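Local atomic coordinates of Pcza361.24 (PDB entry 3G2M), a protein that probably transfers a methyl group from S-adenosylmethionine to a nitrogen of a glycopeptide during the biosynthesis of glycopeptide antibiotics. Residues 104-109 and 132-137; 187-192 and 282-287; 229-234 and 242-247. One frame throughout, in Å; residues are numbered along the deposited sequence.

Contact 1. Residues 104-109 and 132-137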
# COMPACT_ATOMS: atom_id res chain seq x y z
N GLY A 104 1.34 -33.32 14.16
CA GLY A 104 1.12 -34.54 13.37
C GLY A 104 0.87 -34.31 11.89
O GLY A 104 0.77 -35.27 11.12
N TRP A 105 0.79 -33.04 11.50
CA TRP A 105 0.51 -32.64 10.11
C TRP A 105 1.57 -33.11 9.11
O TRP A 105 2.76 -33.12 9.41
CB TRP A 105 0.44 -31.11 10.02
CG TRP A 105 -0.73 -30.47 10.72
CD1 TRP A 105 -1.59 -31.06 11.61
CD2 TRP A 105 -1.13 -29.10 10.62
NE1 TRP A 105 -2.52 -30.14 12.05
CE2 TRP A 105 -2.25 -28.93 11.46
CE3 TRP A 105 -0.65 -27.99 9.90
CZ2 TRP A 105 -2.91 -27.70 11.60
CZ3 TRP A 105 -1.30 -26.77 10.03
CH2 TRP A 105 -2.42 -26.63 10.88
N GLU A 106 1.10 -33.53 7.94
CA GLU A 106 1.95 -33.59 6.76
C GLU A 106 1.96 -32.18 6.19
O GLU A 106 0.90 -31.59 5.96
CB GLU A 106 1.37 -34.55 5.73
CG GLU A 106 1.43 -36.02 6.10
CD GLU A 106 0.91 -36.90 4.98
OE1 GLU A 106 -0.19 -37.47 5.13
OE2 GLU A 106 1.59 -37.01 3.94
N VAL A 107 3.15 -31.62 5.98
CA VAL A 107 3.27 -30.24 5.49
C VAL A 107 4.16 -30.17 4.25
O VAL A 107 5.27 -30.71 4.25
CB VAL A 107 3.80 -29.24 6.57
CG1 VAL A 107 3.75 -27.79 6.05
CG2 VAL A 107 2.99 -29.34 7.85
N THR A 108 3.65 -29.53 3.21
CA THR A 108 4.48 -29.10 2.09
C THR A 108 4.83 -27.64 2.36
O THR A 108 3.94 -26.79 2.45
CB THR A 108 3.77 -29.26 0.74
OG1 THR A 108 3.46 -30.64 0.53
CG2 THR A 108 4.65 -28.77 -0.42
N ALA A 109 6.11 -27.37 2.55
CA ALA A 109 6.57 -26.03 2.88
C ALA A 109 7.22 -25.42 1.65
O ALA A 109 8.19 -25.96 1.13
CB ALA A 109 7.52 -26.07 4.05
N ARG A 132 10.76 -35.47 10.07
CA ARG A 132 11.37 -35.26 8.76
C ARG A 132 10.58 -35.89 7.61
O ARG A 132 10.40 -35.26 6.56
CB ARG A 132 12.82 -35.76 8.77
CG ARG A 132 13.52 -35.77 7.41
CD ARG A 132 15.02 -36.03 7.52
NE ARG A 132 15.33 -37.28 8.22
CZ ARG A 132 15.77 -37.35 9.47
NH1 ARG A 132 15.97 -36.25 10.18
NH2 ARG A 132 16.03 -38.54 10.02
N ASP A 133 10.08 -37.10 7.82
CA ASP A 133 9.31 -37.83 6.79
C ASP A 133 7.96 -37.19 6.44
O ASP A 133 7.39 -37.48 5.38
CB ASP A 133 9.11 -39.30 7.21
CG ASP A 133 10.41 -40.09 7.27
OD1 ASP A 133 11.43 -39.66 6.68
OD2 ASP A 133 10.42 -41.15 7.94
N ARG A 134 7.45 -36.34 7.32
CA ARG A 134 6.16 -35.67 7.11
C ARG A 134 6.27 -34.27 6.49
O ARG A 134 5.26 -33.65 6.13
CB ARG A 134 5.36 -35.63 8.42
CG ARG A 134 4.74 -36.98 8.79
CD ARG A 134 3.83 -36.87 10.00
NE ARG A 134 4.58 -36.80 11.25
CZ ARG A 134 4.78 -35.69 11.96
NH1 ARG A 134 4.29 -34.53 11.55
NH2 ARG A 134 5.47 -35.75 13.09
N CYS A 135 7.51 -33.78 6.36
CA CYS A 135 7.77 -32.47 5.78
C CYS A 135 8.35 -32.58 4.38
O CYS A 135 9.33 -33.30 4.16
CB CYS A 135 8.73 -31.67 6.68
SG CYS A 135 9.08 -29.99 6.11
N THR A 136 7.73 -31.88 3.43
CA THR A 136 8.19 -31.83 2.05
C THR A 136 8.58 -30.40 1.68
O THR A 136 7.74 -29.51 1.67
CB THR A 136 7.11 -32.32 1.06
OG1 THR A 136 6.70 -33.65 1.40
CG2 THR A 136 7.63 -32.32 -0.38
N LEU A 137 9.86 -30.20 1.37
CA LEU A 137 10.35 -28.87 1.00
C LEU A 137 10.31 -28.63 -0.51
O LEU A 137 10.72 -29.49 -1.28
CB LEU A 137 11.76 -28.62 1.54
CG LEU A 137 11.89 -28.40 3.05
CD1 LEU A 137 13.35 -28.32 3.43
CD2 LEU A 137 11.16 -27.15 3.48
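Val107 to Ala109 and Cys135 to Leu137 pair as parallel strands at one end of the mixed seven-stranded sheet of this Rossmann-like S-adenosylmethionine-dependent methyltransferase; strand 135-139 is outermost. The backbone stitches them together in parallel fashion: Val107 N donates to Arg134 O at 2.9 Å, Val107 O takes Thr136 N, and Ala109 N returns to Thr136 O at 2.8 Å. On one face Thr108 and Thr136 run alongside each other, Thr108 OG1 facing Thr136 CB. On the other, Leu137 reaches back across the pair, its CD2 3.8 Å from Ala109 CB, while Leu117, Phe120 and Arg121 of helix 114-125 pack on it. The side chain of Leu137 also comes within about 6 Å of that of Glu111, a ligand of S-adenosylmethionine when the cofactor is bound. Where the strands begin, the Arg134 chain bends at CG-CD (chi3 -78°) and brings its guanidinium back to Gly104, the residue with positive phi that ends helix 97-101 in a Schellman motif. One face of that flat group lies against Gly104 CA. NH1 is shared between Leu101 O and Trp105 O, and the latter sits in the guanidinium plane, 3.0 Å from Arg134 NH1.

Contact 2. Residues 187-192 and 282-287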
# COMPACT_ATOMS: atom_id res chain seq x y z
N LEU A 187 -6.07 -20.26 5.05
CA LEU A 187 -5.96 -19.58 6.34
C LEU A 187 -4.84 -18.57 6.31
O LEU A 187 -3.73 -18.88 5.85
CB LEU A 187 -5.69 -20.58 7.48
CG LEU A 187 -6.69 -21.64 7.95
CD1 LEU A 187 -7.92 -21.03 8.56
CD2 LEU A 187 -7.09 -22.61 6.86
N LEU A 188 -5.12 -17.37 6.79
CA LEU A 188 -4.12 -16.31 6.85
C LEU A 188 -4.07 -15.69 8.25
O LEU A 188 -5.11 -15.51 8.88
CB LEU A 188 -4.44 -15.20 5.84
CG LEU A 188 -4.88 -15.49 4.40
CD1 LEU A 188 -6.38 -15.68 4.30
CD2 LEU A 188 -4.45 -14.32 3.50
N SER A 189 -2.87 -15.40 8.73
CA SER A 189 -2.73 -14.50 9.86
C SER A 189 -2.35 -13.13 9.32
O SER A 189 -1.64 -13.03 8.32
CB SER A 189 -1.70 -14.99 10.87
OG SER A 189 -0.39 -14.94 10.33
N LEU A 190 -2.84 -12.08 9.98
CA LEU A 190 -2.60 -10.70 9.55
C LEU A 190 -2.43 -9.82 10.77
O LEU A 190 -3.34 -9.75 11.60
CB LEU A 190 -3.77 -10.17 8.71
CG LEU A 190 -4.15 -10.93 7.42
CD1 LEU A 190 -5.53 -10.53 6.92
CD2 LEU A 190 -3.10 -10.73 6.34
N ALA A 191 -1.29 -9.15 10.86
CA ALA A 191 -1.05 -8.18 11.93
C ALA A 191 -2.04 -7.02 11.85
O ALA A 191 -2.36 -6.55 10.76
CB ALA A 191 0.38 -7.66 11.86
N MSE A 192 -2.52 -6.58 13.02
CA MSE A 192 -3.58 -5.58 13.14
C MSE A 192 -3.09 -4.42 13.99
O MSE A 192 -2.93 -4.56 15.21
CB MSE A 192 -4.85 -6.21 13.73
CG MSE A 192 -6.05 -5.25 13.93
SE MSE A 192 -7.65 -6.08 14.77
CE MSE A 192 -6.88 -6.47 16.52
N LYS A 282 -4.81 -8.08 21.57
CA LYS A 282 -4.99 -8.83 20.33
C LYS A 282 -4.44 -7.98 19.19
O LYS A 282 -4.95 -6.90 18.90
CB LYS A 282 -6.47 -9.20 20.14
CG LYS A 282 -6.99 -10.20 21.18
CD LYS A 282 -8.46 -10.53 20.97
CE LYS A 282 -8.84 -11.85 21.64
NZ LYS A 282 -8.90 -11.76 23.12
N ASP A 283 -3.36 -8.46 18.57
CA ASP A 283 -2.62 -7.69 17.57
C ASP A 283 -2.53 -8.41 16.22
O ASP A 283 -1.69 -8.08 15.38
CB ASP A 283 -1.22 -7.35 18.09
CG ASP A 283 -0.38 -8.59 18.38
OD1 ASP A 283 -0.92 -9.71 18.35
OD2 ASP A 283 0.83 -8.44 18.65
N MSE A 284 -3.42 -9.38 16.02
CA MSE A 284 -3.41 -10.21 14.83
C MSE A 284 -4.80 -10.77 14.59
O MSE A 284 -5.58 -10.94 15.53
CB MSE A 284 -2.42 -11.35 15.03
CG MSE A 284 -1.93 -11.99 13.76
SE MSE A 284 -0.26 -12.90 14.16
CE MSE A 284 0.95 -11.37 13.98
N VAL A 285 -5.10 -11.07 13.33
CA VAL A 285 -6.38 -11.63 12.92
C VAL A 285 -6.15 -12.94 12.14
O VAL A 285 -5.31 -12.99 11.23
CB VAL A 285 -7.19 -10.62 12.05
CG1 VAL A 285 -8.52 -11.21 11.59
CG2 VAL A 285 -7.46 -9.34 12.82
N LEU A 286 -6.86 -14.00 12.54
CA LEU A 286 -6.87 -15.25 11.78
C LEU A 286 -8.08 -15.26 10.85
O LEU A 286 -9.22 -15.32 11.30
CB LEU A 286 -6.88 -16.48 12.71
CG LEU A 286 -6.19 -17.78 12.25
CD1 LEU A 286 -6.84 -18.38 11.00
CD2 LEU A 286 -4.68 -17.62 12.05
N VAL A 287 -7.79 -15.22 9.55
CA VAL A 287 -8.82 -15.14 8.51
C VAL A 287 -8.99 -16.51 7.86
O VAL A 287 -8.01 -17.16 7.51
CB VAL A 287 -8.43 -14.07 7.44
CG1 VAL A 287 -9.37 -14.11 6.23
CG2 VAL A 287 -8.41 -12.67 8.05
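Leu187 to Ala191 and Met284 to Val287 run antiparallel through the interior of the Rossmann-like sheet, where strand 284-290 is the antiparallel strand set beside 184-191 in the class I methyltransferase fold. The tight part is the Val287 end. Leu188 and Val287 exchange two backbone bonds, the straighter from Val287 N to Leu188 O (2.8 Å, 173° at the hydrogen). Val287 then splits its methyls between two leucines: CG1, anti to the backbone N (chi1 171°), meets Leu188 CD1, while CG2 lies 3.8 Å from Leu190 CD1. Helix 254-263 packs against this layer through Leu261 and Val257. On the opposite face Leu187 CD1 touches Leu286 CD1 at 3.8 Å, with Phe75 of helix 69-79 against both leucines.

Ser189 is the polar member of that second face. Its OG is buried but held by Glu71 and by the backbone N of Ser158, next to the cofactor-binding Ser157, so the strand pair borders the S-adenosylmethionine site.

Toward Lys282 solvent comes nearer: Ala191, Met192, Asp283 and Met284 are partly exposed, and the side chain of exposed Lys282 leads away. Ala191 CB stands a wide 4.3 Å from Met284 CE. The last backbone hydrogen bond of the pair runs from Met192 N to Asp283 O, reached from above its carbonyl plane. The other face is filled by Met192, a selenomethionine, extended until it turns about its CG-SE bond (chi3 65°); Met192 SE rests 3.8 Å from Val285 CG2.

Contact 3. Residues 229-234 and 242-247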
# COMPACT_ATOMS: atom_id res chain seq x y z
N GLU A 229 7.22 1.33 10.96
CA GLU A 229 8.57 1.84 11.11
C GLU A 229 9.09 1.51 12.49
O GLU A 229 8.45 1.82 13.50
CB GLU A 229 8.57 3.36 10.89
CG GLU A 229 9.96 3.97 10.86
CD GLU A 229 9.93 5.45 11.18
OE1 GLU A 229 9.87 6.27 10.25
OE2 GLU A 229 9.95 5.79 12.38
N ILE A 230 10.25 0.87 12.54
CA ILE A 230 10.91 0.56 13.80
C ILE A 230 12.28 1.23 13.89
O ILE A 230 12.99 1.37 12.89
CB ILE A 230 11.05 -0.98 14.05
CG1 ILE A 230 11.91 -1.63 12.95
CG2 ILE A 230 9.66 -1.62 14.14
CD1 ILE A 230 12.43 -3.02 13.28
N THR A 231 12.62 1.67 15.10
CA THR A 231 13.95 2.17 15.43
C THR A 231 14.38 1.43 16.69
O THR A 231 13.74 1.56 17.74
CB THR A 231 13.94 3.70 15.71
OG1 THR A 231 13.43 4.41 14.57
CG2 THR A 231 15.36 4.20 16.03
N ILE A 232 15.46 0.66 16.58
CA ILE A 232 16.00 -0.10 17.71
C ILE A 232 17.42 0.37 18.04
O ILE A 232 18.25 0.55 17.15
CB ILE A 232 16.02 -1.63 17.45
CG1 ILE A 232 14.69 -2.10 16.86
CG2 ILE A 232 16.35 -2.40 18.74
CD1 ILE A 232 14.72 -3.51 16.28
N HIS A 233 17.68 0.55 19.33
CA HIS A 233 18.99 0.95 19.82
C HIS A 233 19.19 0.37 21.22
O HIS A 233 18.21 0.07 21.90
CB HIS A 233 19.10 2.48 19.86
CG HIS A 233 18.15 3.13 20.81
ND1 HIS A 233 18.44 3.32 22.14
CD2 HIS A 233 16.90 3.62 20.62
CE1 HIS A 233 17.42 3.91 22.73
NE2 HIS A 233 16.47 4.10 21.83
N PRO A 234 20.45 0.22 21.66
CA PRO A 234 20.69 -0.25 23.03
C PRO A 234 20.25 0.77 24.07
O PRO A 234 20.34 1.98 23.84
CB PRO A 234 22.21 -0.46 23.08
CG PRO A 234 22.75 0.39 21.98
CD PRO A 234 21.71 0.43 20.92
N PHE A 242 27.60 2.43 19.07
CA PHE A 242 26.17 2.59 19.31
C PHE A 242 25.42 2.40 17.99
O PHE A 242 25.34 3.33 17.17
CB PHE A 242 25.89 3.97 19.91
CG PHE A 242 24.49 4.13 20.45
CD1 PHE A 242 24.18 3.71 21.74
CD2 PHE A 242 23.50 4.72 19.68
CE1 PHE A 242 22.89 3.87 22.25
CE2 PHE A 242 22.21 4.88 20.18
CZ PHE A 242 21.90 4.45 21.47
N VAL A 243 24.89 1.20 17.77
CA VAL A 243 24.20 0.88 16.52
C VAL A 243 22.70 1.12 16.61
O VAL A 243 22.01 0.55 17.47
CB VAL A 243 24.51 -0.55 15.99
CG1 VAL A 243 26.02 -0.75 15.81
CG2 VAL A 243 23.92 -1.63 16.89
N VAL A 244 22.21 1.98 15.73
CA VAL A 244 20.78 2.28 15.64
C VAL A 244 20.23 1.57 14.40
O VAL A 244 20.65 1.85 13.28
CB VAL A 244 20.51 3.80 15.58
CG1 VAL A 244 19.01 4.09 15.63
CG2 VAL A 244 21.23 4.52 16.71
N CYS A 245 19.32 0.62 14.63
CA CYS A 245 18.75 -0.18 13.55
C CYS A 245 17.36 0.32 13.19
O CYS A 245 16.50 0.47 14.07
CB CYS A 245 18.67 -1.66 13.97
SG CYS A 245 20.24 -2.38 14.50
N THR A 246 17.13 0.59 11.91
CA THR A 246 15.83 1.06 11.43
C THR A 246 15.30 0.17 10.32
O THR A 246 16.06 -0.54 9.66
CB THR A 246 15.87 2.52 10.93
OG1 THR A 246 16.70 2.61 9.76
CG2 THR A 246 16.39 3.48 12.01
N HIS A 247 13.98 0.19 10.13
CA HIS A 247 13.36 -0.52 9.02
C HIS A 247 11.95 -0.02 8.75
O HIS A 247 11.26 0.41 9.68
CB HIS A 247 13.34 -2.04 9.27
CG HIS A 247 12.95 -2.83 8.07
ND1 HIS A 247 13.82 -3.09 7.03
CD2 HIS A 247 11.77 -3.40 7.72
CE1 HIS A 247 13.20 -3.80 6.10
NE2 HIS A 247 11.95 -4.00 6.50
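Phe242 packs on His233 and Pro234 at the turn end of a beta hairpin, strands 219-234 and 244-252, far from the cofactor site. Beyond them the strands are antiparallel, with Ile230-His247 and Ile232-Cys245 as hydrogen-bonded pairs; Ile232 N to Cys245 O is 2.7 Å. Beyond CB of Phe242, CG is placed opposite the backbone N (chi1 -168°), which brings the ring back toward Pro234 and His233. CD1 then lies 3.6 Å from Pro234 CG, and CE1 is closer still to that same carbon. Pro234 CD stands over one face of the ring, a CH-pi contact 4.1 Å from the centroid. CE2 meets His233 CB, and at the tip CZ lies 3.7 Å from His233 ND1; the two rings are inclined at 34°, and Leu37 of helix 32-40 touches both. Thr231 CG2 meets Val244 CG1 farther along. Residues 229-234 also pair antiparallel with a strand of the second subunit, carrying the sheet across the dimer interface, where Glu229 forms salt bridges with Arg248 of its own chain and Arg220 of the second subunit. The His233 ring is tethered within its own strand: ND1 donates to Pro234 O at 2.9 Å, from above the carbonyl plane.

In the fold
From the N terminus, contact 1 comes first, closing a short, mostly helical loop of 22 residues that joins neighbouring parallel strands at one end of the seven-stranded sheet. Contact 2 opens later on strand 184-191 in the same sheet; its centre is about 24 Å from that of contact 1. It closes only when strand 284-290 returns after 89 intervening residues. Contact 3 is nested inside that long loop, as a hairpin with seven residues between its segments, in a separate sheet, three-stranded within this chain. Contacts 1 and 2 thus belong to the cofactor-binding core, whereas contact 3, with its centre about 26 Å from that of contact 2, lies in an excursion from the core whose first strand pairs with the second subunit.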